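PDB 5C5V: acidocalcisomal pyrophosphatase from Trypanosoma brucei brucei, which probably hydrolyses inorganic pyrophosphate to phosphate, using magnesium ions as cofactor. Local coordinates for residues Y109-F114 against N175-D180; C156-W161 against G192-N197; W161-F166 against P186-H191; V226-T231 against K258-S263. One frame throughout, in Å; residues are numbered along the deposited sequence.

Contact 1: Y109-F114 against N175-D180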
# COMPACT_ATOMS: atom_id res chain seq x y z
N TYR A 109 8.57 24.01 -29.12
CA TYR A 109 8.54 23.65 -27.71
C TYR A 109 9.82 22.97 -27.24
O TYR A 109 10.31 22.04 -27.88
CB TYR A 109 7.34 22.76 -27.44
CG TYR A 109 7.13 22.42 -25.99
CD1 TYR A 109 6.67 23.38 -25.10
CD2 TYR A 109 7.35 21.13 -25.53
CE1 TYR A 109 6.46 23.06 -23.76
CE2 TYR A 109 7.14 20.80 -24.19
CZ TYR A 109 6.69 21.77 -23.32
OH TYR A 109 6.49 21.45 -21.99
N ARG A 110 10.35 23.44 -26.11
CA ARG A 110 11.54 22.85 -25.50
C ARG A 110 11.38 22.81 -23.98
O ARG A 110 10.74 23.68 -23.38
CB ARG A 110 12.81 23.65 -25.86
CG ARG A 110 13.26 23.55 -27.31
CD ARG A 110 13.72 22.15 -27.66
NE ARG A 110 14.22 22.05 -29.02
CZ ARG A 110 13.46 22.08 -30.11
NH1 ARG A 110 12.14 22.19 -29.99
NH2 ARG A 110 14.00 22.00 -31.31
N VAL A 111 11.92 21.76 -23.37
CA VAL A 111 12.03 21.72 -21.92
C VAL A 111 13.50 21.81 -21.54
O VAL A 111 14.28 20.90 -21.82
CB VAL A 111 11.43 20.45 -21.31
CG1 VAL A 111 11.51 20.53 -19.80
CG2 VAL A 111 9.97 20.28 -21.77
N LEU A 112 13.87 22.92 -20.90
CA LEU A 112 15.26 23.19 -20.55
C LEU A 112 15.53 22.89 -19.09
O LEU A 112 14.64 23.05 -18.25
CB LEU A 112 15.62 24.65 -20.85
CG LEU A 112 15.76 25.04 -22.32
CD1 LEU A 112 14.44 24.83 -23.03
CD2 LEU A 112 16.26 26.49 -22.48
N TYR A 113 16.76 22.46 -18.80
CA TYR A 113 17.18 22.12 -17.45
C TYR A 113 18.29 23.04 -16.96
O TYR A 113 19.18 23.43 -17.71
CB TYR A 113 17.65 20.67 -17.39
CG TYR A 113 16.53 19.67 -17.58
CD1 TYR A 113 16.01 18.95 -16.51
CD2 TYR A 113 16.00 19.44 -18.85
CE1 TYR A 113 14.98 18.02 -16.70
CE2 TYR A 113 14.99 18.55 -19.04
CZ TYR A 113 14.48 17.83 -17.97
OH TYR A 113 13.47 16.94 -18.20
N PHE A 114 18.22 23.38 -15.68
CA PHE A 114 19.24 24.20 -15.05
C PHE A 114 19.66 23.63 -13.71
O PHE A 114 18.97 22.81 -13.12
CB PHE A 114 18.72 25.62 -14.84
CG PHE A 114 18.33 26.31 -16.11
CD1 PHE A 114 19.19 27.23 -16.70
CD2 PHE A 114 17.11 26.05 -16.72
CE1 PHE A 114 18.84 27.88 -17.86
CE2 PHE A 114 16.75 26.69 -17.89
CZ PHE A 114 17.62 27.61 -18.46
N ASN A 175 20.90 19.52 -24.63
CA ASN A 175 19.99 18.39 -24.83
C ASN A 175 18.62 18.59 -24.19
O ASN A 175 18.16 17.77 -23.41
CB ASN A 175 20.63 17.11 -24.29
CG ASN A 175 22.05 16.94 -24.77
OD1 ASN A 175 22.98 16.99 -23.97
ND2 ASN A 175 22.23 16.76 -26.06
N PRO A 176 17.97 19.71 -24.51
CA PRO A 176 16.63 19.93 -23.99
C PRO A 176 15.67 18.86 -24.48
O PRO A 176 15.95 18.17 -25.46
CB PRO A 176 16.26 21.30 -24.55
CG PRO A 176 17.09 21.43 -25.80
CD PRO A 176 18.39 20.78 -25.44
N ILE A 177 14.55 18.71 -23.79
CA ILE A 177 13.52 17.82 -24.30
C ILE A 177 12.70 18.53 -25.36
O ILE A 177 12.32 19.69 -25.22
CB ILE A 177 12.62 17.32 -23.19
CG1 ILE A 177 13.35 16.23 -22.41
CG2 ILE A 177 11.33 16.77 -23.77
CD1 ILE A 177 12.65 15.82 -21.13
N LYS A 178 12.47 17.82 -26.46
CA LYS A 178 11.63 18.32 -27.53
C LYS A 178 10.66 17.24 -28.00
O LYS A 178 10.76 16.07 -27.60
CB LYS A 178 12.48 18.81 -28.70
CG LYS A 178 13.11 17.69 -29.50
CD LYS A 178 13.94 18.26 -30.64
CE LYS A 178 14.32 17.20 -31.65
NZ LYS A 178 14.43 17.77 -33.03
N GLN A 179 9.71 17.64 -28.83
CA GLN A 179 8.85 16.65 -29.45
C GLN A 179 9.53 16.14 -30.72
O GLN A 179 9.98 16.92 -31.56
CB GLN A 179 7.46 17.22 -29.75
CG GLN A 179 6.44 16.15 -30.09
CD GLN A 179 5.01 16.65 -30.05
OE1 GLN A 179 4.74 17.80 -29.69
NE2 GLN A 179 4.08 15.78 -30.43
N ASP A 180 9.62 14.82 -30.83
CA ASP A 180 10.14 14.20 -32.03
C ASP A 180 9.31 14.62 -33.25
O ASP A 180 8.12 14.93 -33.12
CB ASP A 180 10.15 12.68 -31.86
CG ASP A 180 10.94 11.97 -32.93
OD1 ASP A 180 11.74 12.64 -33.63
OD2 ASP A 180 10.77 10.74 -33.06
O HOH W 1 9.04 20.40 -29.67

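Contact 2: C156-W161 against G192-N197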
# COMPACT_ATOMS: atom_id res chain seq x y z
N CYS A 156 11.44 11.30 -17.19
CA CYS A 156 10.19 11.05 -17.90
C CYS A 156 10.05 11.97 -19.11
O CYS A 156 9.99 13.19 -18.97
CB CYS A 156 8.99 11.22 -16.98
SG CYS A 156 7.40 10.93 -17.82
N GLU A 157 10.01 11.37 -20.29
CA GLU A 157 9.75 12.07 -21.54
C GLU A 157 8.26 12.00 -21.89
O GLU A 157 7.67 12.98 -22.37
CB GLU A 157 10.59 11.45 -22.66
CG GLU A 157 12.10 11.56 -22.41
CD GLU A 157 12.96 10.68 -23.32
OE1 GLU A 157 12.54 9.55 -23.66
OE2 GLU A 157 14.07 11.14 -23.67
N ILE A 158 7.65 10.84 -21.67
CA ILE A 158 6.26 10.63 -22.04
C ILE A 158 5.41 10.10 -20.89
O ILE A 158 5.46 8.92 -20.54
CB ILE A 158 6.16 9.67 -23.22
CG1 ILE A 158 6.96 10.24 -24.39
CG2 ILE A 158 4.69 9.42 -23.61
CD1 ILE A 158 6.98 9.33 -25.59
N PRO A 159 4.60 10.98 -20.31
CA PRO A 159 3.83 10.57 -19.14
C PRO A 159 2.80 9.49 -19.45
O PRO A 159 2.33 9.34 -20.58
CB PRO A 159 3.14 11.87 -18.71
CG PRO A 159 4.00 12.95 -19.29
CD PRO A 159 4.40 12.40 -20.61
N LYS A 160 2.50 8.73 -18.42
CA LYS A 160 1.43 7.76 -18.40
C LYS A 160 0.16 8.34 -19.05
O LYS A 160 -0.23 9.48 -18.77
CB LYS A 160 1.18 7.37 -16.94
CG LYS A 160 0.37 6.13 -16.69
CD LYS A 160 0.26 5.96 -15.18
CE LYS A 160 -0.41 4.67 -14.79
NZ LYS A 160 0.52 3.58 -15.03
N TRP A 161 -0.45 7.57 -19.95
CA TRP A 161 -1.73 7.91 -20.59
C TRP A 161 -1.65 9.04 -21.61
O TRP A 161 -2.66 9.68 -21.89
CB TRP A 161 -2.76 8.31 -19.53
CG TRP A 161 -2.95 7.29 -18.46
CD1 TRP A 161 -3.03 5.94 -18.62
CD2 TRP A 161 -3.07 7.54 -17.06
NE1 TRP A 161 -3.19 5.33 -17.41
CE2 TRP A 161 -3.22 6.29 -16.43
CE3 TRP A 161 -3.04 8.70 -16.28
CZ2 TRP A 161 -3.35 6.16 -15.05
CZ3 TRP A 161 -3.16 8.57 -14.90
CH2 TRP A 161 -3.32 7.31 -14.30
N GLY A 192 -1.72 4.24 -30.11
CA GLY A 192 -2.49 4.50 -28.91
C GLY A 192 -1.64 5.26 -27.91
O GLY A 192 -0.54 5.70 -28.23
N ASP A 193 -2.16 5.41 -26.70
CA ASP A 193 -1.39 6.06 -25.66
C ASP A 193 -0.34 5.12 -25.06
O ASP A 193 -0.51 3.89 -25.03
CB ASP A 193 -2.30 6.59 -24.55
CG ASP A 193 -3.25 7.65 -25.05
OD1 ASP A 193 -2.77 8.78 -25.30
OD2 ASP A 193 -4.46 7.38 -25.19
N MET A 194 0.75 5.73 -24.61
CA MET A 194 1.74 5.09 -23.77
C MET A 194 1.08 4.92 -22.42
O MET A 194 0.55 5.88 -21.87
CB MET A 194 3.03 5.94 -23.69
CG MET A 194 4.07 5.49 -22.68
SD MET A 194 4.69 3.83 -23.01
CE MET A 194 5.44 4.08 -24.62
N MET A 195 1.08 3.70 -21.90
CA MET A 195 0.24 3.37 -20.76
C MET A 195 1.04 3.26 -19.48
O MET A 195 0.51 2.86 -18.44
CB MET A 195 -0.51 2.06 -21.05
CG MET A 195 -1.29 2.16 -22.35
SD MET A 195 -2.28 0.73 -22.79
CE MET A 195 -0.98 -0.48 -23.08
N TRP A 196 2.31 3.63 -19.57
CA TRP A 196 3.20 3.75 -18.42
C TRP A 196 4.07 4.98 -18.65
O TRP A 196 4.17 5.46 -19.78
CB TRP A 196 4.06 2.50 -18.25
CG TRP A 196 3.25 1.25 -18.29
CD1 TRP A 196 2.70 0.61 -17.24
CD2 TRP A 196 2.87 0.51 -19.47
NE1 TRP A 196 1.99 -0.49 -17.67
CE2 TRP A 196 2.09 -0.57 -19.04
CE3 TRP A 196 3.12 0.67 -20.83
CZ2 TRP A 196 1.55 -1.51 -19.92
CZ3 TRP A 196 2.59 -0.26 -21.71
CH2 TRP A 196 1.81 -1.33 -21.26
N ASN A 197 4.68 5.49 -17.59
CA ASN A 197 5.63 6.58 -17.74
C ASN A 197 6.80 6.07 -18.55
O ASN A 197 7.43 5.08 -18.17
CB ASN A 197 6.11 7.09 -16.39
CG ASN A 197 5.01 7.70 -15.57
OD1 ASN A 197 4.31 8.60 -16.02
ND2 ASN A 197 4.84 7.21 -14.35
O HOH W 2 3.29 3.93 -14.89

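Contact 3: W161-F166 against P186-H191. With 2PN (imidodiphosphoric acid), chain C.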
# COMPACT_ATOMS: atom_id res chain seq x y z
N TRP A 161 -0.45 7.57 -19.95
CA TRP A 161 -1.73 7.91 -20.59
C TRP A 161 -1.65 9.04 -21.61
O TRP A 161 -2.66 9.68 -21.89
CB TRP A 161 -2.76 8.31 -19.53
CG TRP A 161 -2.95 7.29 -18.46
CD1 TRP A 161 -3.03 5.94 -18.62
CD2 TRP A 161 -3.07 7.54 -17.06
NE1 TRP A 161 -3.19 5.33 -17.41
CE2 TRP A 161 -3.22 6.29 -16.43
CE3 TRP A 161 -3.04 8.70 -16.28
CZ2 TRP A 161 -3.35 6.16 -15.05
CZ3 TRP A 161 -3.16 8.57 -14.90
CH2 TRP A 161 -3.32 7.31 -14.30
N THR A 162 -0.46 9.32 -22.14
CA THR A 162 -0.33 10.35 -23.17
C THR A 162 0.33 9.77 -24.41
O THR A 162 0.80 8.63 -24.38
CB THR A 162 0.46 11.57 -22.65
OG1 THR A 162 1.85 11.23 -22.47
CG2 THR A 162 -0.13 12.05 -21.32
N ARG A 163 0.38 10.54 -25.49
CA ARG A 163 0.96 10.04 -26.72
C ARG A 163 1.81 11.04 -27.52
O ARG A 163 2.28 10.71 -28.62
CB ARG A 163 -0.14 9.49 -27.61
CG ARG A 163 -1.11 10.53 -28.12
CD ARG A 163 -2.17 9.86 -29.00
NE ARG A 163 -3.05 8.98 -28.24
CZ ARG A 163 -3.86 8.09 -28.78
NH1 ARG A 163 -3.91 7.95 -30.10
NH2 ARG A 163 -4.64 7.32 -28.02
N ALA A 164 2.03 12.24 -26.99
CA ALA A 164 3.00 13.17 -27.60
C ALA A 164 4.39 12.60 -27.36
O ALA A 164 4.76 12.35 -26.22
CB ALA A 164 2.88 14.57 -27.02
N LYS A 165 5.12 12.33 -28.43
CA LYS A 165 6.40 11.64 -28.32
C LYS A 165 7.56 12.61 -28.06
O LYS A 165 8.33 12.94 -28.96
CB LYS A 165 6.66 10.81 -29.58
CG LYS A 165 7.31 9.46 -29.31
CD LYS A 165 8.76 9.56 -28.91
CE LYS A 165 9.40 8.19 -28.68
NZ LYS A 165 10.83 8.29 -28.24
N PHE A 166 7.67 13.06 -26.82
CA PHE A 166 8.79 13.88 -26.41
C PHE A 166 10.03 13.00 -26.27
O PHE A 166 9.92 11.80 -26.02
CB PHE A 166 8.48 14.61 -25.11
CG PHE A 166 7.35 15.58 -25.23
CD1 PHE A 166 6.13 15.32 -24.62
CD2 PHE A 166 7.49 16.74 -25.96
CE1 PHE A 166 5.09 16.22 -24.73
CE2 PHE A 166 6.46 17.65 -26.06
CZ PHE A 166 5.25 17.39 -25.46
N PRO A 186 5.01 17.44 -35.69
CA PRO A 186 5.29 16.91 -34.35
C PRO A 186 4.65 15.52 -34.15
O PRO A 186 3.48 15.35 -34.47
CB PRO A 186 4.68 17.96 -33.42
CG PRO A 186 4.74 19.22 -34.21
CD PRO A 186 4.49 18.81 -35.63
N ARG A 187 5.42 14.56 -33.65
CA ARG A 187 4.99 13.16 -33.63
C ARG A 187 4.08 12.78 -32.45
O ARG A 187 4.40 13.04 -31.28
CB ARG A 187 6.23 12.26 -33.64
CG ARG A 187 5.98 10.77 -33.46
CD ARG A 187 7.31 10.03 -33.34
NE ARG A 187 7.16 8.59 -33.14
CZ ARG A 187 8.12 7.79 -32.68
NH1 ARG A 187 9.31 8.28 -32.34
NH2 ARG A 187 7.89 6.49 -32.55
N PHE A 188 2.95 12.17 -32.77
CA PHE A 188 2.09 11.54 -31.77
C PHE A 188 2.00 10.06 -32.09
O PHE A 188 1.95 9.70 -33.26
CB PHE A 188 0.68 12.15 -31.75
CG PHE A 188 0.65 13.59 -31.34
CD1 PHE A 188 0.32 13.95 -30.03
CD2 PHE A 188 0.93 14.60 -32.25
CE1 PHE A 188 0.29 15.27 -29.65
CE2 PHE A 188 0.89 15.92 -31.87
CZ PHE A 188 0.57 16.26 -30.57
N TYR A 189 2.00 9.21 -31.07
CA TYR A 189 1.78 7.79 -31.30
C TYR A 189 0.46 7.58 -32.01
O TYR A 189 -0.58 8.06 -31.57
CB TYR A 189 1.77 7.02 -30.00
CG TYR A 189 3.10 6.86 -29.33
CD1 TYR A 189 4.24 6.56 -30.06
CD2 TYR A 189 3.20 6.99 -27.95
CE1 TYR A 189 5.44 6.40 -29.43
CE2 TYR A 189 4.41 6.83 -27.32
CZ TYR A 189 5.52 6.54 -28.06
OH TYR A 189 6.72 6.37 -27.42
N LYS A 190 0.49 6.84 -33.11
CA LYS A 190 -0.74 6.52 -33.81
C LYS A 190 -1.42 5.30 -33.18
O LYS A 190 -2.65 5.23 -33.12
CB LYS A 190 -0.45 6.28 -35.29
CG LYS A 190 -1.67 6.14 -36.14
CD LYS A 190 -1.25 6.06 -37.60
CE LYS A 190 -2.40 5.63 -38.50
NZ LYS A 190 -1.89 5.35 -39.87
N HIS A 191 -0.60 4.38 -32.68
CA HIS A 191 -1.09 3.11 -32.15
C HIS A 191 -2.02 3.26 -30.96
O HIS A 191 -2.97 2.50 -30.81
CB HIS A 191 0.10 2.23 -31.75
CG HIS A 191 -0.29 0.90 -31.18
ND1 HIS A 191 -1.13 0.02 -31.84
CD2 HIS A 191 0.05 0.29 -30.02
CE1 HIS A 191 -1.29 -1.07 -31.10
NE2 HIS A 191 -0.58 -0.93 -30.00
P1 2PN C . 11.17 5.28 -30.88
O1 2PN C . 11.51 6.59 -31.64
O2 2PN C . 12.05 4.14 -31.45
O3 2PN C . 9.65 5.01 -30.99
N1 2PN C . 11.48 5.51 -29.29
P2 2PN C . 12.98 5.64 -28.63
O4 2PN C . 13.80 6.77 -29.36
O5 2PN C . 13.67 4.31 -28.84
O6 2PN C . 12.87 5.96 -27.21
O HOH W 3 -2.73 9.70 -32.39

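Contact 4: V226-T231 against K258-S263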
# COMPACT_ATOMS: atom_id res chain seq x y z
N VAL A 226 10.71 2.03 -18.89
CA VAL A 226 9.27 2.05 -18.68
C VAL A 226 9.00 2.00 -17.19
O VAL A 226 9.35 1.01 -16.53
CB VAL A 226 8.58 0.86 -19.38
CG1 VAL A 226 7.09 1.09 -19.46
CG2 VAL A 226 9.17 0.67 -20.77
N GLU A 227 8.41 3.04 -16.63
CA GLU A 227 8.12 3.04 -15.20
C GLU A 227 6.66 2.63 -14.94
O GLU A 227 5.73 3.28 -15.41
CB GLU A 227 8.43 4.42 -14.61
CG GLU A 227 8.44 4.47 -13.10
CD GLU A 227 7.04 4.52 -12.51
OE1 GLU A 227 6.15 5.16 -13.12
OE2 GLU A 227 6.82 3.93 -11.43
N ILE A 228 6.47 1.55 -14.20
CA ILE A 228 5.15 0.88 -14.18
C ILE A 228 4.30 1.23 -12.96
O ILE A 228 3.28 0.63 -12.73
CB ILE A 228 5.31 -0.65 -14.22
CG1 ILE A 228 6.01 -1.15 -12.96
CG2 ILE A 228 6.07 -1.07 -15.47
CD1 ILE A 228 6.33 -2.63 -12.98
N GLY A 229 4.73 2.22 -12.19
CA GLY A 229 3.98 2.64 -11.02
C GLY A 229 2.63 3.22 -11.39
O GLY A 229 2.30 3.35 -12.58
N MET A 230 1.83 3.57 -10.39
CA MET A 230 0.47 4.00 -10.62
C MET A 230 0.36 5.51 -10.84
O MET A 230 -0.67 5.98 -11.30
CB MET A 230 -0.43 3.58 -9.46
CG MET A 230 -0.20 4.41 -8.23
SD MET A 230 -1.04 3.74 -6.78
CE MET A 230 -0.66 5.11 -5.65
N THR A 231 1.42 6.25 -10.52
CA THR A 231 1.39 7.71 -10.58
C THR A 231 1.86 8.23 -11.95
O THR A 231 2.89 7.80 -12.45
CB THR A 231 2.29 8.36 -9.51
OG1 THR A 231 2.03 7.77 -8.23
CG2 THR A 231 2.05 9.85 -9.43
N LYS A 258 14.58 -2.10 -23.35
CA LYS A 258 13.51 -1.42 -22.63
C LYS A 258 13.54 -1.87 -21.18
O LYS A 258 13.11 -2.98 -20.86
CB LYS A 258 12.15 -1.71 -23.27
CG LYS A 258 11.99 -1.15 -24.68
CD LYS A 258 11.74 0.34 -24.66
CE LYS A 258 11.57 0.88 -26.07
NZ LYS A 258 12.84 0.82 -26.84
N VAL A 259 14.07 -1.01 -20.32
CA VAL A 259 14.19 -1.36 -18.91
C VAL A 259 12.86 -1.18 -18.20
O VAL A 259 12.21 -0.14 -18.33
CB VAL A 259 15.29 -0.53 -18.20
CG1 VAL A 259 15.31 -0.83 -16.70
CG2 VAL A 259 16.65 -0.80 -18.82
N VAL A 260 12.46 -2.20 -17.45
CA VAL A 260 11.26 -2.13 -16.63
C VAL A 260 11.68 -1.68 -15.25
O VAL A 260 12.56 -2.28 -14.63
CB VAL A 260 10.52 -3.50 -16.52
CG1 VAL A 260 9.30 -3.38 -15.60
CG2 VAL A 260 10.09 -4.00 -17.90
N CYS A 261 11.05 -0.62 -14.75
CA CYS A 261 11.43 -0.09 -13.44
C CYS A 261 10.20 0.42 -12.73
O CYS A 261 9.13 0.56 -13.33
CB CYS A 261 12.47 1.03 -13.59
SG CYS A 261 11.84 2.48 -14.47
N ILE A 262 10.35 0.71 -11.44
CA ILE A 262 9.24 1.28 -10.70
C ILE A 262 9.72 2.35 -9.72
O ILE A 262 10.74 2.19 -9.06
CB ILE A 262 8.44 0.21 -9.92
CG1 ILE A 262 7.22 0.86 -9.26
CG2 ILE A 262 9.31 -0.50 -8.90
CD1 ILE A 262 6.26 -0.13 -8.68
N SER A 263 8.94 3.42 -9.64
CA SER A 263 9.21 4.53 -8.75
C SER A 263 9.39 4.10 -7.30
O SER A 263 8.58 3.35 -6.75
CB SER A 263 8.07 5.55 -8.84
OG SER A 263 8.15 6.46 -7.76

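Contact 1: Y109-F114 against N175-D180
Ile177 and Val111 form the centre of this antiparallel meeting, a single hydrogen-bonded bridge in which Val111 N donates to Ile177 O at 2.8 Å and Ile177 N returns a bond to Val111 O at 3.0 Å. Val111 CB also packs on Ile177 CB at 3.8 Å. Ile177 CG1 lies anti to the carbonyl carbon (chi1 -77°), and its CD1 ends at the edge of the Tyr113 ring, 3.2 Å from OH, a hydroxyl that is itself hydrogen-bonded to Gly236 O. Arg110 runs beside Lys178, both side chains pointing the same way. Lys178 CB sits 3.4 Å above the guanidinium plane, toward the rim of one face, so aliphatic carbon lies against part of the flat cation, while Arg110 NH1 is tied to Tyr109 O at 2.8 Å. The two positive ends would repel, but Glu172 forms a salt bridge with Arg110 NH2 and a long, weak ion pair with Lys178 NZ. Pro176, with no N-H to satisfy, offers ring carbon instead, CG touching Arg110 CD at 3.9 Å. The bridge thus joins two three-stranded sheets: strand 94-101 lies alongside 110-117, with Val98 against Val111, and strand 166-168 alongside 177-182, with Phe166 against Ile177.

Contact 2: C156-W161 against G192-N197
Asn197 OD1 is gripped by two backbone amides, Lys160 N across the contact and Phe233 N from a neighbouring loop. The bond from Lys160 N to Asn197 OD1 is nearly straight at the hydrogen (3.0 Å, 167°), but the donor stands well above the plane of the amide carbonyl. Asparagine suits the place because its other end is a donor: ND2 reaches Glu227 OE1 and Thr231 O, so a single amide links three parts of the chain. A shorter bond, Trp161 N to Met194 O at 2.7 Å, follows one residue on and approaches nearly along the C=O axis, though it is bent at the hydrogen (135°). Lys160 lies between these two bonds. Its first torsion sets CG anti to the backbone N (chi1 -164°), which puts Lys160 CG beside Met195 O and 3.5 Å above the Trp161 ring, over its centre. The ammonium gives a weak bond to Met195 O, a sound one to Gly229 O, and another of 2.8 Å from NZ to a water that also receives a weak bond from Asn197 N. On the apolar side Ile158 CG2 meets Met194 CB at 3.9 Å, the two side chains crossing at about a right angle, while Ile158 and Glu157 form a classic beta bulge opposite Tyr198. Trp161 meets Trp196 of the second subunit, and Trp196 meets Trp161 of that subunit. Buried polar groups of Asn197 and Lys160, each supplied with partners, thus take the place of regular strand pairing in joining two loops next to the subunit interface.

Contact 3: W161-F166 against P186-H191
Lys165 and Arg187 lie side by side and point the same way, into the diphosphate pocket of the soluble inorganic pyrophosphatase fold, which is built round a beta-barrel core; Lys165 is the centre of an inverse gamma turn. In the first shell Arg187 grips one phosphoryl group of the bound imidodiphosphate with two prongs, NH1 to O1 at 2.9 Å and NH2 to O3 at 2.8 Å, and P1 lies in the guanidinium plane at its edge. Arginine suits this task, since two parallel N-H groups match two oxygens of one phosphorus. Its chain is extended from CG to NE, with CG anti to the backbone N (chi1 174°). Lys165 NZ comes within 3.0 Å of the bridging N1 and is hydrogen-bonded to Glu167, a magnesium ligand. Behind these tips Lys165 CG rests 3.7 Å above the Arg187 guanidinium, toward its rim, and also touches the Tyr189 ring at CE1 and CZ, so the tyrosine helps to seat the lysine stem. Asp180, from strand 177-182, forms a salt bridge with Arg187 NH1. Further out, the backbones are bridged at Ala164 and Phe188 by Lys165 N to Arg187 O (3.0 Å) and Tyr189 N to Arg163 O (2.9 Å). The small Ala164 lets the Phe188 ring lie close, Phe188 CE1 to Ala164 CB at 3.8 Å. Arg163 turns away from the pocket to salt-bridge Asp193 and to bond His191 O of the second subunit. A water at the edge of its guanidinium, in plane, accepts from Arg163 NH1 and donates to Tyr189 O at 2.8 Å.

Contact 4: V226-T231 against K258-S263
Val226 and Glu227 run parallel to Val260 and Cys261 as neighbouring strands, joined by Val226 N to Val259 O (2.7 Å), Cys261 N to Val226 O (3.0 Å) and Ile228 N to Cys261 O (3.0 Å). Val226 and Val260 face one side of the sheet, where Ile289 and Phe293 of helix 285-295 cover Val226. Ile228, just past the strand end, joins this greasy layer: CG2 lies 4.0 Å from Val260 CG1, and CG1 meets Ile262 CB with the side chains at about a right angle. The two valines, branched at CB, are at home in extended chain, and Ile228 adds branched bulk from the loop. Glu227 and Cys261 take the other face, Glu227 CB to Cys261 SG at 3.9 Å. The glutamate leaves with CG anti to the backbone N (chi1 -168°) and then bends at chi2 (-79°), and its OE2 ends at two amides. Ser263 N donates to Glu227 OE2 from the anti side at 2.8 Å, and Gly229 N reaches the same OE2, also at 2.8 Å, from above the carboxylate plane. Gly229, having no CB, leaves room for that oxygen. With OE1 already partnered by Asn197, this buried carboxylate has donors at both oxygens, which probably offsets much of the cost of leaving water and is consistent with an ionised group. It closes the parallel pair beyond the last backbone bond and ties the following turn to strand 254-263.

Overall arrangement
Contacts 1, 2 and 4 are buried, whereas contact 3 is partly exposed and is the one that touches the bound diphosphate analogue. Contacts 1 and 4 pair strands, antiparallel and parallel respectively; contacts 2 and 3 join loops, share Trp161, and lie with 3 nested in the chain loop closed by 2. Contact 1 meets contact 3 at Arg187, Asp180 by a salt bridge and Gln179 probably by a hydrogen bond, and contact 2 meets contact 4 through Asn197. Contacts 2, 3 and 4 also reach the second subunit, unlike contact 1. Chemistry follows place: backbone bonds and aliphatic packing join the strands, with a cation pair added in contact 1 and a buried carboxylate in contact 4; buried amides and an ammonium shape the loops, and paired cationic side chains line the pocket.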